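PDB 1VPQ: hypothetical protein TM1631 from Thermotoga maritima, which is of unknown function but belongs to the DUF72 family, whose members are grouped with the TIM-barrel proteins. Local coordinates for residues V83-S88 against E102-F107; K121-Q126 against E146-E151; P63-F68 against R109-L114; L93-K98 against P128-F133. One frame throughout, in Å; residues are numbered along the deposited sequence.

Interaction 1 (V83-S88 against E102-F107); sequences VKTPGS and EDMENF. With SO4 (sulfate ion), chain B.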
loop_
_atom_site.group_PDB
_atom_site.type_symbol
_atom_site.label_atom_id
_atom_site.label_comp_id
_atom_site.label_asym_id
_atom_site.label_seq_id
_atom_site.Cartn_x
_atom_site.Cartn_y
_atom_site.Cartn_z
ATOM N N VAL A 83 1.931 -1.199 6.546
ATOM C CA VAL A 83 1.301 -0.096 7.278
ATOM C C VAL A 83 1.700 1.254 6.699
ATOM O O VAL A 83 2.860 1.470 6.365
ATOM C CB VAL A 83 1.680 -0.109 8.790
ATOM C CG1 VAL A 83 0.716 0.749 9.604
ATOM C CG2 VAL A 83 1.652 -1.501 9.326
ATOM N N LYS A 84 0.731 2.163 6.606
ATOM C CA LYS A 84 1.014 3.545 6.229
ATOM C C LYS A 84 1.610 4.317 7.412
ATOM O O LYS A 84 1.148 4.175 8.551
ATOM C CB LYS A 84 -0.254 4.251 5.733
ATOM C CG LYS A 84 -0.592 3.977 4.284
ATOM C CD LYS A 84 -1.623 4.967 3.772
ATOM C CE LYS A 84 -1.782 4.891 2.260
ATOM N NZ LYS A 84 -2.685 5.965 1.740
ATOM N N THR A 85 2.626 5.136 7.130
ATOM C CA THR A 85 3.173 6.081 8.111
ATOM C C THR A 85 2.068 7.048 8.525
ATOM O O THR A 85 1.055 7.168 7.824
ATOM C CB THR A 85 4.342 6.940 7.543
ATOM O OG1 THR A 85 3.860 7.772 6.478
ATOM C CG2 THR A 85 5.503 6.075 7.051
ATOM N N PRO A 86 2.264 7.767 9.650
ATOM C CA PRO A 86 1.266 8.779 10.011
ATOM C C PRO A 86 1.109 9.825 8.906
ATOM O O PRO A 86 2.030 10.024 8.104
ATOM C CB PRO A 86 1.834 9.407 11.292
ATOM C CG PRO A 86 2.800 8.404 11.823
ATOM C CD PRO A 86 3.369 7.713 10.624
ATOM N N GLY A 87 -0.061 10.452 8.860
ATOM C CA GLY A 87 -0.390 11.452 7.845
ATOM C C GLY A 87 0.467 12.703 7.877
ATOM O O GLY A 87 0.695 13.319 6.844
ATOM N N SER A 88 0.936 13.082 9.059
ATOM C CA SER A 88 1.863 14.210 9.212
ATOM C C SER A 88 3.153 14.027 8.400
ATOM O O SER A 88 3.671 14.966 7.791
ATOM C CB SER A 88 2.252 14.364 10.681
ATOM O OG SER A 88 2.912 13.200 11.150
ATOM N N GLU A 102 10.586 12.941 15.451
ATOM C CA GLU A 102 9.761 12.683 16.637
ATOM C C GLU A 102 8.522 11.852 16.273
ATOM O O GLU A 102 8.222 10.862 16.943
ATOM C CB GLU A 102 9.366 13.973 17.364
ATOM C CG GLU A 102 10.519 14.966 17.660
ATOM C CD GLU A 102 11.715 14.368 18.424
ATOM O OE1 GLU A 102 11.612 14.141 19.657
ATOM O OE2 GLU A 102 12.782 14.163 17.797
ATOM N N ASP A 103 7.835 12.235 15.196
ATOM C CA ASP A 103 6.648 11.497 14.719
ATOM C C ASP A 103 6.910 10.020 14.374
ATOM O O ASP A 103 6.091 9.151 14.684
ATOM C CB ASP A 103 6.013 12.208 13.506
ATOM C CG ASP A 103 5.105 13.376 13.907
ATOM O OD1 ASP A 103 4.899 13.605 15.111
ATOM O OD2 ASP A 103 4.584 14.071 13.012
ATOM N N MET A 104 8.043 9.742 13.730
ATOM C CA MET A 104 8.382 8.374 13.315
ATOM C C MET A 104 8.897 7.504 14.461
ATOM O O MET A 104 8.657 6.302 14.467
ATOM C CB MET A 104 9.399 8.391 12.167
ATOM C CG MET A 104 8.822 8.893 10.847
ATOM S SD MET A 104 7.414 7.920 10.276
ATOM C CE MET A 104 8.193 6.346 9.890
ATOM N N GLU A 105 9.609 8.108 15.410
ATOM C CA GLU A 105 10.050 7.412 16.631
ATOM C C GLU A 105 8.853 7.012 17.482
ATOM O O GLU A 105 8.799 5.906 18.018
ATOM C CB GLU A 105 10.994 8.292 17.454
ATOM C CG GLU A 105 12.392 8.415 16.850
ATOM C CD GLU A 105 13.345 9.254 17.694
ATOM O OE1 GLU A 105 12.905 10.274 18.281
ATOM O OE2 GLU A 105 14.544 8.892 17.760
ATOM N N ASN A 106 7.909 7.937 17.606
ATOM C CA ASN A 106 6.644 7.696 18.287
ATOM C C ASN A 106 5.884 6.548 17.628
ATOM O O ASN A 106 5.437 5.612 18.292
ATOM C CB ASN A 106 5.806 8.974 18.238
ATOM C CG ASN A 106 4.587 8.905 19.117
ATOM O OD1 ASN A 106 3.455 8.907 18.625
ATOM N ND2 ASN A 106 4.803 8.851 20.430
ATOM N N PHE A 107 5.761 6.651 16.307
ATOM C CA PHE A 107 5.125 5.639 15.457
ATOM C C PHE A 107 5.819 4.283 15.543
ATOM O O PHE A 107 5.156 3.256 15.562
ATOM C CB PHE A 107 5.123 6.134 14.011
ATOM C CG PHE A 107 4.801 5.078 12.986
ATOM C CD1 PHE A 107 3.485 4.734 12.716
ATOM C CD2 PHE A 107 5.818 4.468 12.255
ATOM C CE1 PHE A 107 3.186 3.785 11.750
ATOM C CE2 PHE A 107 5.533 3.517 11.292
ATOM C CZ PHE A 107 4.217 3.174 11.033
HETATM S S SO4 B . -3.949 6.256 -1.673
HETATM O O1 SO4 B . -2.668 6.431 -2.352
HETATM O O2 SO4 B . -4.386 7.516 -1.082
HETATM O O3 SO4 B . -4.927 5.818 -2.657
HETATM O O4 SO4 B . -3.797 5.279 -0.601
#
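Phe107, on helix 101-116, lies with one ring face under Pro86, the residue at the N-cap position of helix 87-91. Its CG stands anti to the backbone N (chi1 166°), and Pro86 CD comes 4.0 Å from the Phe107 ring centroid, 26° off the normal, which makes a CH-pi contact displaced toward the rim, close to CD1. Thr85 CA lies over the same face, while Val83 CG1 approaches the ring near its plane, 4.5 Å from Phe107 CE1. Met104 extends this packed part: with its chain bent at chi2 and chi3, it sets SD 4.1 Å from Pro86 CD and CE 3.9 Å from Thr85 CG2. Thr123 and Tyr148 also touch Phe107, so the ring belongs to the layer between strand and helix.

The more open side, where Ser88 and Asp103 are both partly exposed, is held by a polar link. Ser88 OG donates to Asp103 OD2 at 2.6 Å, meeting the oxygen from above the carboxylate plane, 45° out of it. On the strand's other side Lys84 NZ donates to sulfate O4 at 2.7 Å; Arg157, Arg203 and Tyr220 bind the same ion, probably taken from the crystallisation liquor. The chemistry thus divides: apolar contacts seat the helix on the strand end, one hydroxyl-carboxylate bond fastens its outer margin, and Lys84, whose NZ also bonds Gln126 OE1, helps form a basic site that holds a sulfate in the crystal and might accept another anion.

Interaction 2 (K121-Q126 against E146-E151); sequences KMTLAQ and ESYPYE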
loop_
_atom_site.group_PDB
_atom_site.type_symbol
_atom_site.label_atom_id
_atom_site.label_comp_id
_atom_site.label_asym_id
_atom_site.label_seq_id
_atom_site.Cartn_x
_atom_site.Cartn_y
_atom_site.Cartn_z
ATOM N N LYS A 121 5.737 -6.479 7.379
ATOM C CA LYS A 121 6.636 -6.715 6.246
ATOM C C LYS A 121 7.235 -5.425 5.673
ATOM O O LYS A 121 8.347 -5.445 5.133
ATOM C CB LYS A 121 5.892 -7.466 5.131
ATOM C CG LYS A 121 5.538 -8.918 5.454
ATOM C CD LYS A 121 6.741 -9.832 5.395
ATOM C CE LYS A 121 6.356 -11.249 5.004
ATOM N NZ LYS A 121 7.510 -12.180 5.094
ATOM N N MET A 122 6.496 -4.322 5.770
ATOM C CA MET A 122 6.886 -3.064 5.123
ATOM C C MET A 122 6.068 -1.883 5.645
ATOM O O MET A 122 4.889 -2.029 5.976
ATOM C CB MET A 122 6.694 -3.187 3.605
ATOM C CG MET A 122 7.202 -2.022 2.750
ATOM S SD MET A 122 8.970 -2.019 2.431
ATOM C CE MET A 122 9.292 -3.610 1.681
ATOM N N THR A 123 6.714 -0.718 5.723
ATOM C CA THR A 123 6.030 0.538 6.041
ATOM C C THR A 123 5.943 1.398 4.784
ATOM O O THR A 123 6.906 1.513 4.036
ATOM C CB THR A 123 6.728 1.297 7.189
ATOM O OG1 THR A 123 6.630 0.516 8.383
ATOM C CG2 THR A 123 6.071 2.655 7.448
ATOM N N LEU A 124 4.774 1.987 4.554
ATOM C CA LEU A 124 4.505 2.733 3.328
ATOM C C LEU A 124 4.396 4.222 3.598
ATOM O O LEU A 124 3.596 4.655 4.442
ATOM C CB LEU A 124 3.209 2.247 2.678
ATOM C CG LEU A 124 2.741 2.990 1.421
ATOM C CD1 LEU A 124 3.665 2.725 0.231
ATOM C CD2 LEU A 124 1.312 2.615 1.076
ATOM N N ALA A 125 5.190 4.999 2.866
ATOM C CA ALA A 125 5.061 6.449 2.855
ATOM C C ALA A 125 4.541 6.875 1.495
ATOM O O ALA A 125 5.294 6.902 0.515
ATOM C CB ALA A 125 6.410 7.106 3.153
ATOM N N GLN A 126 3.247 7.188 1.438
ATOM C CA GLN A 126 2.592 7.610 0.195
ATOM C C GLN A 126 2.324 9.113 0.227
ATOM O O GLN A 126 1.605 9.607 1.088
ATOM C CB GLN A 126 1.297 6.814 -0.037
ATOM C CG GLN A 126 0.373 7.340 -1.143
ATOM C CD GLN A 126 -0.709 8.283 -0.620
ATOM O OE1 GLN A 126 -1.483 7.918 0.269
ATOM N NE2 GLN A 126 -0.769 9.498 -1.171
ATOM N N GLU A 146 16.514 8.486 7.756
ATOM C CA GLU A 146 17.248 8.425 9.023
ATOM C C GLU A 146 16.378 8.415 10.304
ATOM O O GLU A 146 16.864 8.027 11.363
ATOM C CB GLU A 146 18.334 9.505 9.075
ATOM C CG GLU A 146 17.864 10.951 9.015
ATOM C CD GLU A 146 19.002 11.917 8.663
ATOM O OE1 GLU A 146 19.907 11.536 7.888
ATOM O OE2 GLU A 146 18.996 13.061 9.164
ATOM N N SER A 147 15.101 8.794 10.203
ATOM C CA SER A 147 14.172 8.698 11.338
ATOM C C SER A 147 13.625 7.288 11.576
ATOM O O SER A 147 13.115 6.998 12.656
ATOM C CB SER A 147 12.987 9.651 11.144
ATOM O OG SER A 147 12.032 9.133 10.239
ATOM N N TYR A 148 13.717 6.425 10.567
ATOM C CA TYR A 148 13.062 5.115 10.591
ATOM C C TYR A 148 13.975 4.026 10.026
ATOM O O TYR A 148 14.159 3.970 8.816
ATOM C CB TYR A 148 11.773 5.165 9.767
ATOM C CG TYR A 148 10.907 3.937 9.942
ATOM C CD1 TYR A 148 10.223 3.708 11.132
ATOM C CD2 TYR A 148 10.776 2.999 8.921
ATOM C CE1 TYR A 148 9.429 2.589 11.296
ATOM C CE2 TYR A 148 9.988 1.875 9.081
ATOM C CZ TYR A 148 9.317 1.681 10.266
ATOM O OH TYR A 148 8.543 0.568 10.414
ATOM N N PRO A 149 14.527 3.147 10.892
ATOM C CA PRO A 149 15.517 2.141 10.471
ATOM C C PRO A 149 14.982 0.784 9.975
ATOM O O PRO A 149 15.760 -0.162 9.881
ATOM C CB PRO A 149 16.312 1.909 11.757
ATOM C CG PRO A 149 15.275 2.010 12.818
ATOM C CD PRO A 149 14.272 3.055 12.341
ATOM N N TYR A 150 13.694 0.680 9.668
ATOM C CA TYR A 150 13.122 -0.591 9.237
ATOM C C TYR A 150 12.656 -0.504 7.796
ATOM O O TYR A 150 12.733 0.552 7.182
ATOM C CB TYR A 150 11.976 -1.000 10.162
ATOM C CG TYR A 150 12.411 -1.071 11.600
ATOM C CD1 TYR A 150 13.417 -1.943 11.991
ATOM C CD2 TYR A 150 11.843 -0.253 12.562
ATOM C CE1 TYR A 150 13.841 -2.011 13.297
ATOM C CE2 TYR A 150 12.262 -0.315 13.886
ATOM C CZ TYR A 150 13.261 -1.197 14.242
ATOM O OH TYR A 150 13.684 -1.269 15.542
ATOM N N GLU A 151 12.180 -1.622 7.261
ATOM C CA GLU A 151 11.812 -1.699 5.853
ATOM C C GLU A 151 10.841 -0.578 5.468
ATOM O O GLU A 151 9.736 -0.504 5.993
ATOM C CB GLU A 151 11.219 -3.073 5.518
ATOM C CG GLU A 151 12.249 -4.195 5.386
ATOM C CD GLU A 151 13.076 -4.129 4.108
ATOM O OE1 GLU A 151 12.827 -3.240 3.270
ATOM O OE2 GLU A 151 13.989 -4.971 3.941
#
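Thr123 of strand 120-126 is bonded twice to the segment 146-151, through its backbone N and through its hydroxyl, inside the beta-alpha-beta unit made by strand 120-126, helix 135-147 and strand 152-155. Beyond helix 135-147 the chain turns back, bringing Glu151, just ahead of strand 152-155, level with Met122 at 5.2 Å between Glu151 CA and Met122 CA.

Of the hydrogen bonds, the backbone one runs from Thr123 N to Glu151 O at 3.0 Å, with an N-H...O angle of 158°. It joins the sheet pairing that continues between Thr123 and Ala153. The other links Thr123 OG1 and Tyr148 OH at 2.8 Å, and either hydroxyl could be the donor. Thr123 OG1 is anti to the carbonyl carbon (chi1 -65°), on the side of its own backbone N. Both residues are buried, so each hydroxyl supplies the other with a polar partner away from water. A phenylalanine in place of Tyr148 would probably leave Thr123 OG1 without this mate in a buried setting.

The van der Waals contacts lie round Glu151. Its CB rests 3.7 Å from Lys121 O, whereas Lys121 NZ pairs elsewhere, in a salt bridge with Glu245. Met122 is bent at chi2 and chi3: its SD sits 3.8 Å from the backbone carbon Glu151 C, while in the oblique crossing of the two side chains Met122 CE lies 3.9 Å from Glu151 OE1.

Interaction 3 (P63-F68 against R109-L114); sequences PSWRSF and RQIEPL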
loop_
_atom_site.group_PDB
_atom_site.type_symbol
_atom_site.label_atom_id
_atom_site.label_comp_id
_atom_site.label_asym_id
_atom_site.label_seq_id
_atom_site.Cartn_x
_atom_site.Cartn_y
_atom_site.Cartn_z
ATOM N N PRO A 63 -9.987 -1.327 11.191
ATOM C CA PRO A 63 -10.159 -1.467 12.641
ATOM C C PRO A 63 -9.294 -0.457 13.398
ATOM O O PRO A 63 -8.339 0.082 12.827
ATOM C CB PRO A 63 -9.668 -2.890 12.904
ATOM C CG PRO A 63 -8.585 -3.102 11.884
ATOM C CD PRO A 63 -8.929 -2.228 10.687
ATOM N N SER A 64 -9.625 -0.200 14.661
ATOM C CA SER A 64 -8.754 0.616 15.511
ATOM C C SER A 64 -7.452 -0.147 15.743
ATOM O O SER A 64 -7.382 -1.349 15.499
ATOM C CB SER A 64 -9.423 0.957 16.841
ATOM O OG SER A 64 -9.556 -0.187 17.659
ATOM N N TRP A 65 -6.419 0.555 16.193
ATOM C CA TRP A 65 -5.131 -0.086 16.464
ATOM C C TRP A 65 -5.283 -1.115 17.587
ATOM O O TRP A 65 -4.826 -2.249 17.457
ATOM C CB TRP A 65 -4.063 0.956 16.812
ATOM C CG TRP A 65 -2.796 0.369 17.353
ATOM C CD1 TRP A 65 -2.360 0.419 18.644
ATOM C CD2 TRP A 65 -1.809 -0.366 16.622
ATOM N NE1 TRP A 65 -1.157 -0.234 18.763
ATOM C CE2 TRP A 65 -0.795 -0.727 17.538
ATOM C CE3 TRP A 65 -1.679 -0.755 15.282
ATOM C CZ2 TRP A 65 0.335 -1.459 17.159
ATOM C CZ3 TRP A 65 -0.550 -1.481 14.903
ATOM C CH2 TRP A 65 0.442 -1.823 15.842
ATOM N N ARG A 66 -5.950 -0.716 18.667
ATOM C CA ARG A 66 -6.200 -1.597 19.810
ATOM C C ARG A 66 -6.938 -2.865 19.390
ATOM O O ARG A 66 -6.483 -3.977 19.665
ATOM C CB ARG A 66 -7.011 -0.866 20.884
ATOM N N SER A 67 -8.066 -2.684 18.709
ATOM C CA SER A 67 -8.897 -3.805 18.257
ATOM C C SER A 67 -8.193 -4.695 17.246
ATOM O O SER A 67 -8.530 -5.867 17.120
ATOM C CB SER A 67 -10.215 -3.305 17.661
ATOM O OG SER A 67 -11.039 -2.736 18.670
ATOM N N PHE A 68 -7.224 -4.143 16.524
ATOM C CA PHE A 68 -6.409 -4.939 15.608
ATOM C C PHE A 68 -5.407 -5.820 16.362
ATOM O O PHE A 68 -5.282 -7.008 16.074
ATOM C CB PHE A 68 -5.664 -4.045 14.620
ATOM C CG PHE A 68 -4.912 -4.815 13.571
ATOM C CD1 PHE A 68 -5.595 -5.448 12.537
ATOM C CD2 PHE A 68 -3.527 -4.927 13.626
ATOM C CE1 PHE A 68 -4.911 -6.171 11.567
ATOM C CE2 PHE A 68 -2.830 -5.645 12.657
ATOM C CZ PHE A 68 -3.523 -6.271 11.626
ATOM N N ARG A 109 7.415 3.026 18.050
ATOM C CA ARG A 109 6.985 2.459 19.323
ATOM C C ARG A 109 5.640 1.745 19.175
ATOM O O ARG A 109 5.503 0.597 19.594
ATOM C CB ARG A 109 6.902 3.551 20.394
ATOM N N GLN A 110 4.660 2.413 18.563
ATOM C CA GLN A 110 3.340 1.799 18.359
ATOM C C GLN A 110 3.509 0.437 17.700
ATOM O O GLN A 110 3.034 -0.563 18.217
ATOM C CB GLN A 110 2.400 2.632 17.469
ATOM C CG GLN A 110 2.474 4.137 17.595
ATOM C CD GLN A 110 2.195 4.625 18.983
ATOM O OE1 GLN A 110 1.179 4.276 19.580
ATOM N NE2 GLN A 110 3.093 5.448 19.509
ATOM N N ILE A 111 4.203 0.412 16.564
ATOM C CA ILE A 111 4.306 -0.798 15.735
ATOM C C ILE A 111 5.522 -1.681 16.044
ATOM O O ILE A 111 5.746 -2.675 15.351
ATOM C CB ILE A 111 4.320 -0.449 14.223
ATOM C CG1 ILE A 111 5.599 0.309 13.847
ATOM C CG2 ILE A 111 3.067 0.349 13.856
ATOM C CD1 ILE A 111 5.867 0.339 12.375
ATOM N N GLU A 112 6.305 -1.311 17.062
ATOM C CA GLU A 112 7.449 -2.126 17.526
ATOM C C GLU A 112 7.054 -3.573 17.862
ATOM O O GLU A 112 7.772 -4.503 17.483
ATOM C CB GLU A 112 8.143 -1.472 18.731
ATOM C CG GLU A 112 9.392 -2.214 19.240
ATOM C CD GLU A 112 10.501 -2.345 18.196
ATOM O OE1 GLU A 112 10.601 -1.482 17.296
ATOM O OE2 GLU A 112 11.285 -3.318 18.284
ATOM N N PRO A 113 5.926 -3.767 18.581
ATOM C CA PRO A 113 5.356 -5.098 18.789
ATOM C C PRO A 113 5.435 -6.013 17.570
ATOM O O PRO A 113 6.023 -7.097 17.622
ATOM C CB PRO A 113 3.864 -4.799 19.087
ATOM C CG PRO A 113 3.718 -3.303 19.074
ATOM C CD PRO A 113 5.099 -2.761 19.269
ATOM N N LEU A 114 4.859 -5.546 16.473
ATOM C CA LEU A 114 4.502 -6.419 15.370
ATOM C C LEU A 114 5.663 -6.681 14.432
ATOM O O LEU A 114 5.658 -7.669 13.705
ATOM C CB LEU A 114 3.282 -5.847 14.648
ATOM C CG LEU A 114 2.149 -5.583 15.658
ATOM C CD1 LEU A 114 0.887 -5.056 15.006
ATOM C CD2 LEU A 114 1.824 -6.844 16.466
#
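Trp65, in the first turn of helix 65-72, reaches across to helix 101-116 and lodges among Gln110, Ile111, Pro113 and Leu114 as a knob in a hole. From CB, directed at the other helix, the side chain leaves with CG anti to the backbone N (chi1 169°). The contact begins farther out, at CE2, which lies 3.9 Å from Gln110 O. CZ2 comes to 3.0 Å from the same Gln110 O, a close approach of an aromatic carbon to a carbonyl oxygen, and has Pro113 CG near the ring plane. At the tip, CH2 meets Leu114 CD1 at 3.4 Å, the two side chains tip to tip, and Ile111 CG2 at 3.9 Å, from a side chain crossing at about a right angle. Trp65 CZ3 finishes the circuit against Leu114 CD1 at 3.9 Å. Leu114 CD1 also touches the rim of Phe68, 4.4 Å from Phe68 CE2. An alanine at Trp65 would probably open a gap between the helices and leave Leu114 CD1 and Ile111 CG2 without their indole partner. Phe57 adds an edge-to-face ring to Trp65. Trp65 is thus a single knob in a hole of the neighbouring helix, packing one outer helix on another round the parallel sheet of a TIM-barrel-like fold.

Interaction 4 (L93-K98 against P128-F133); sequences LWKEGK and PFSFKF. With SO4 (sulfate ion), chain C.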
loop_
_atom_site.group_PDB
_atom_site.type_symbol
_atom_site.label_atom_id
_atom_site.label_comp_id
_atom_site.label_asym_id
_atom_site.label_seq_id
_atom_site.Cartn_x
_atom_site.Cartn_y
_atom_site.Cartn_z
ATOM N N LEU A 93 4.440 17.751 7.357
ATOM C CA LEU A 93 5.705 18.282 7.877
ATOM C C LEU A 93 6.619 18.843 6.795
ATOM O O LEU A 93 7.296 19.839 7.015
ATOM C CB LEU A 93 6.470 17.206 8.657
ATOM C CG LEU A 93 5.822 16.700 9.949
ATOM C CD1 LEU A 93 6.579 15.493 10.457
ATOM C CD2 LEU A 93 5.758 17.789 11.016
ATOM N N TRP A 94 6.643 18.207 5.633
ATOM C CA TRP A 94 7.490 18.670 4.531
ATOM C C TRP A 94 7.054 20.042 3.989
ATOM O O TRP A 94 7.878 20.792 3.459
ATOM C CB TRP A 94 7.539 17.625 3.408
ATOM C CG TRP A 94 6.220 17.325 2.798
ATOM C CD1 TRP A 94 5.372 16.310 3.135
ATOM C CD2 TRP A 94 5.580 18.049 1.741
ATOM N NE1 TRP A 94 4.251 16.353 2.346
ATOM C CE2 TRP A 94 4.353 17.412 1.484
ATOM C CE3 TRP A 94 5.933 19.165 0.976
ATOM C CZ2 TRP A 94 3.472 17.860 0.503
ATOM C CZ3 TRP A 94 5.056 19.606 0.001
ATOM C CH2 TRP A 94 3.843 18.956 -0.227
ATOM N N LYS A 95 5.756 20.347 4.112
ATOM C CA LYS A 95 5.210 21.663 3.762
ATOM C C LYS A 95 5.663 22.726 4.761
ATOM O O LYS A 95 5.734 23.906 4.424
ATOM C CB LYS A 95 3.671 21.653 3.743
ATOM C CG LYS A 95 2.998 20.717 2.738
ATOM C CD LYS A 95 1.497 21.027 2.676
ATOM C CE LYS A 95 0.740 20.162 1.674
ATOM N NZ LYS A 95 -0.011 19.063 2.328
ATOM N N GLU A 96 5.948 22.298 5.989
ATOM C CA GLU A 96 6.278 23.200 7.096
ATOM C C GLU A 96 7.774 23.254 7.426
ATOM O O GLU A 96 8.181 23.976 8.332
ATOM C CB GLU A 96 5.495 22.774 8.338
ATOM C CG GLU A 96 4.028 22.544 8.058
ATOM C CD GLU A 96 3.244 22.113 9.273
ATOM O OE1 GLU A 96 3.794 21.357 10.107
ATOM O OE2 GLU A 96 2.067 22.521 9.376
ATOM N N GLY A 97 8.581 22.485 6.694
ATOM C CA GLY A 97 10.030 22.429 6.916
ATOM C C GLY A 97 10.414 21.791 8.238
ATOM O O GLY A 97 11.353 22.233 8.906
ATOM N N LYS A 98 9.694 20.736 8.606
ATOM C CA LYS A 98 9.879 20.080 9.898
ATOM C C LYS A 98 10.451 18.675 9.739
ATOM O O LYS A 98 10.289 18.045 8.697
ATOM C CB LYS A 98 8.559 20.055 10.669
ATOM C CG LYS A 98 8.246 21.368 11.381
ATOM C CD LYS A 98 6.795 21.431 11.845
ATOM C CE LYS A 98 6.614 22.322 13.067
ATOM N NZ LYS A 98 7.346 23.613 12.968
ATOM N N PRO A 128 1.191 12.935 -1.401
ATOM C CA PRO A 128 0.114 13.457 -2.230
ATOM C C PRO A 128 0.606 14.132 -3.517
ATOM O O PRO A 128 1.825 14.227 -3.770
ATOM C CB PRO A 128 -0.582 14.462 -1.306
ATOM C CG PRO A 128 0.486 14.927 -0.385
ATOM C CD PRO A 128 1.464 13.796 -0.236
ATOM N N PHE A 129 -0.357 14.571 -4.324
ATOM C CA PHE A 129 -0.115 15.248 -5.602
ATOM C C PHE A 129 0.736 16.500 -5.419
ATOM O O PHE A 129 1.610 16.788 -6.237
ATOM C CB PHE A 129 -1.454 15.618 -6.239
ATOM C CG PHE A 129 -1.346 16.095 -7.658
ATOM C CD1 PHE A 129 -1.063 15.208 -8.679
ATOM C CD2 PHE A 129 -1.547 17.431 -7.975
ATOM C CE1 PHE A 129 -0.966 15.644 -9.987
ATOM C CE2 PHE A 129 -1.455 17.874 -9.283
ATOM C CZ PHE A 129 -1.164 16.980 -10.291
ATOM N N SER A 130 0.473 17.222 -4.331
ATOM C CA SER A 130 1.188 18.460 -3.984
ATOM C C SER A 130 2.668 18.282 -3.633
ATOM O O SER A 130 3.417 19.245 -3.641
ATOM C CB SER A 130 0.503 19.132 -2.799
ATOM O OG SER A 130 0.484 18.250 -1.694
ATOM N N PHE A 131 3.076 17.068 -3.287
ATOM C CA PHE A 131 4.490 16.756 -3.058
ATOM C C PHE A 131 5.180 16.656 -4.412
ATOM O O PHE A 131 4.881 15.752 -5.189
ATOM C CB PHE A 131 4.612 15.436 -2.296
ATOM C CG PHE A 131 6.003 15.129 -1.783
ATOM C CD1 PHE A 131 6.603 15.933 -0.828
ATOM C CD2 PHE A 131 6.677 13.996 -2.204
ATOM C CE1 PHE A 131 7.861 15.639 -0.323
ATOM C CE2 PHE A 131 7.936 13.691 -1.697
ATOM C CZ PHE A 131 8.527 14.525 -0.756
ATOM N N LYS A 132 6.088 17.587 -4.685
ATOM C CA LYS A 132 6.783 17.674 -5.972
ATOM C C LYS A 132 8.291 17.480 -5.830
ATOM O O LYS A 132 8.867 17.727 -4.777
ATOM C CB LYS A 132 6.546 19.037 -6.631
ATOM C CG LYS A 132 5.090 19.406 -6.872
ATOM C CD LYS A 132 4.983 20.885 -7.243
ATOM C CE LYS A 132 3.615 21.245 -7.824
ATOM N NZ LYS A 132 2.484 20.510 -7.154
ATOM N N PHE A 133 8.918 17.053 -6.919
ATOM C CA PHE A 133 10.361 16.891 -6.957
ATOM C C PHE A 133 11.040 18.245 -6.775
ATOM O O PHE A 133 10.859 19.160 -7.590
ATOM C CB PHE A 133 10.820 16.263 -8.273
ATOM C CG PHE A 133 12.303 16.059 -8.347
ATOM C CD1 PHE A 133 13.141 17.096 -8.720
ATOM C CD2 PHE A 133 12.862 14.841 -8.012
ATOM C CE1 PHE A 133 14.513 16.920 -8.773
ATOM C CE2 PHE A 133 14.231 14.659 -8.059
ATOM C CZ PHE A 133 15.061 15.703 -8.446
HETATM S S SO4 C . -3.985 13.238 -3.625
HETATM O O1 SO4 C . -4.081 12.503 -2.367
HETATM O O2 SO4 C . -4.814 14.429 -3.577
HETATM O O3 SO4 C . -2.610 13.662 -3.844
HETATM O O4 SO4 C . -4.414 12.398 -4.736
HETATM O O HOH W 1 -1.914 18.798 -0.551
#
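This is an aromatic surface contact, in which Trp94 of a short, weakly bonded helix at about 93-96 packs on the loop between strand 120-126 and helix 135-147. The central pair is a T-shaped stack: the edge of Phe131 points at a face of Trp94, the Phe131 ring and the five-membered indole ring having centroids 4.7 Å apart and planes at 69°. Phe131 CD1 makes the touch, 3.5 Å from Trp94 CD2. Lys95 CG, from the adjacent residue, lies over the opposite indole face.

Round the indole's rim the loop supplies further atoms. Pro128 CG lies near the ring plane, 4.3 Å from Trp94 CZ2; Ser130 OG is also in plane, 3.7 Å from Trp94 CZ2, and Ser130 O is 3.5 Å from Trp94 CH2. A type I beta turn from Pro128 to Phe131, closed by Phe131 N to Pro128 O at 3.1 Å, brings these residues together. Trp94 NE1 bonds to Thr90 O, which ties the indole to helix 87-91, while Tyr140 meets it edge-to-face.

At the outer side, a water sits 2.7 Å from Ser130 OG and makes a weak bond with Lys95 NZ, whose stronger partner is His91 O. Phe129 N lies very close to a sulfate, probably from the crystallisation liquor, at a distance too short to be trusted in detail. The chemistry implies an attachment carried by ring packing, with the indole N-H satisfied by Thr90 O on the preceding helix and water making the lesser polar link across.

From the N terminus, interaction 3 opens first, at helix 65-72, and closes on helix 101-116. Interaction 1 begins at strand 80-84 and ends earlier on that same helix, so its loop lies wholly within that of interaction 3. Interaction 4 opens at helix 93-96, inside both, and closes beyond them after strand 120-126, thereby crossing each. Interaction 2 starts after interactions 1 and 3 have closed, in series with them, but crosses interaction 4. Strands 80-84 and 120-126 are sheet neighbours, joined by Val83 O and Leu124 N at 2.7 Å, and Ile111 CD1 reaches Tyr148 OH at 3.3 Å. Interactions 3 and 4 do not touch, their centres about 27 Å apart.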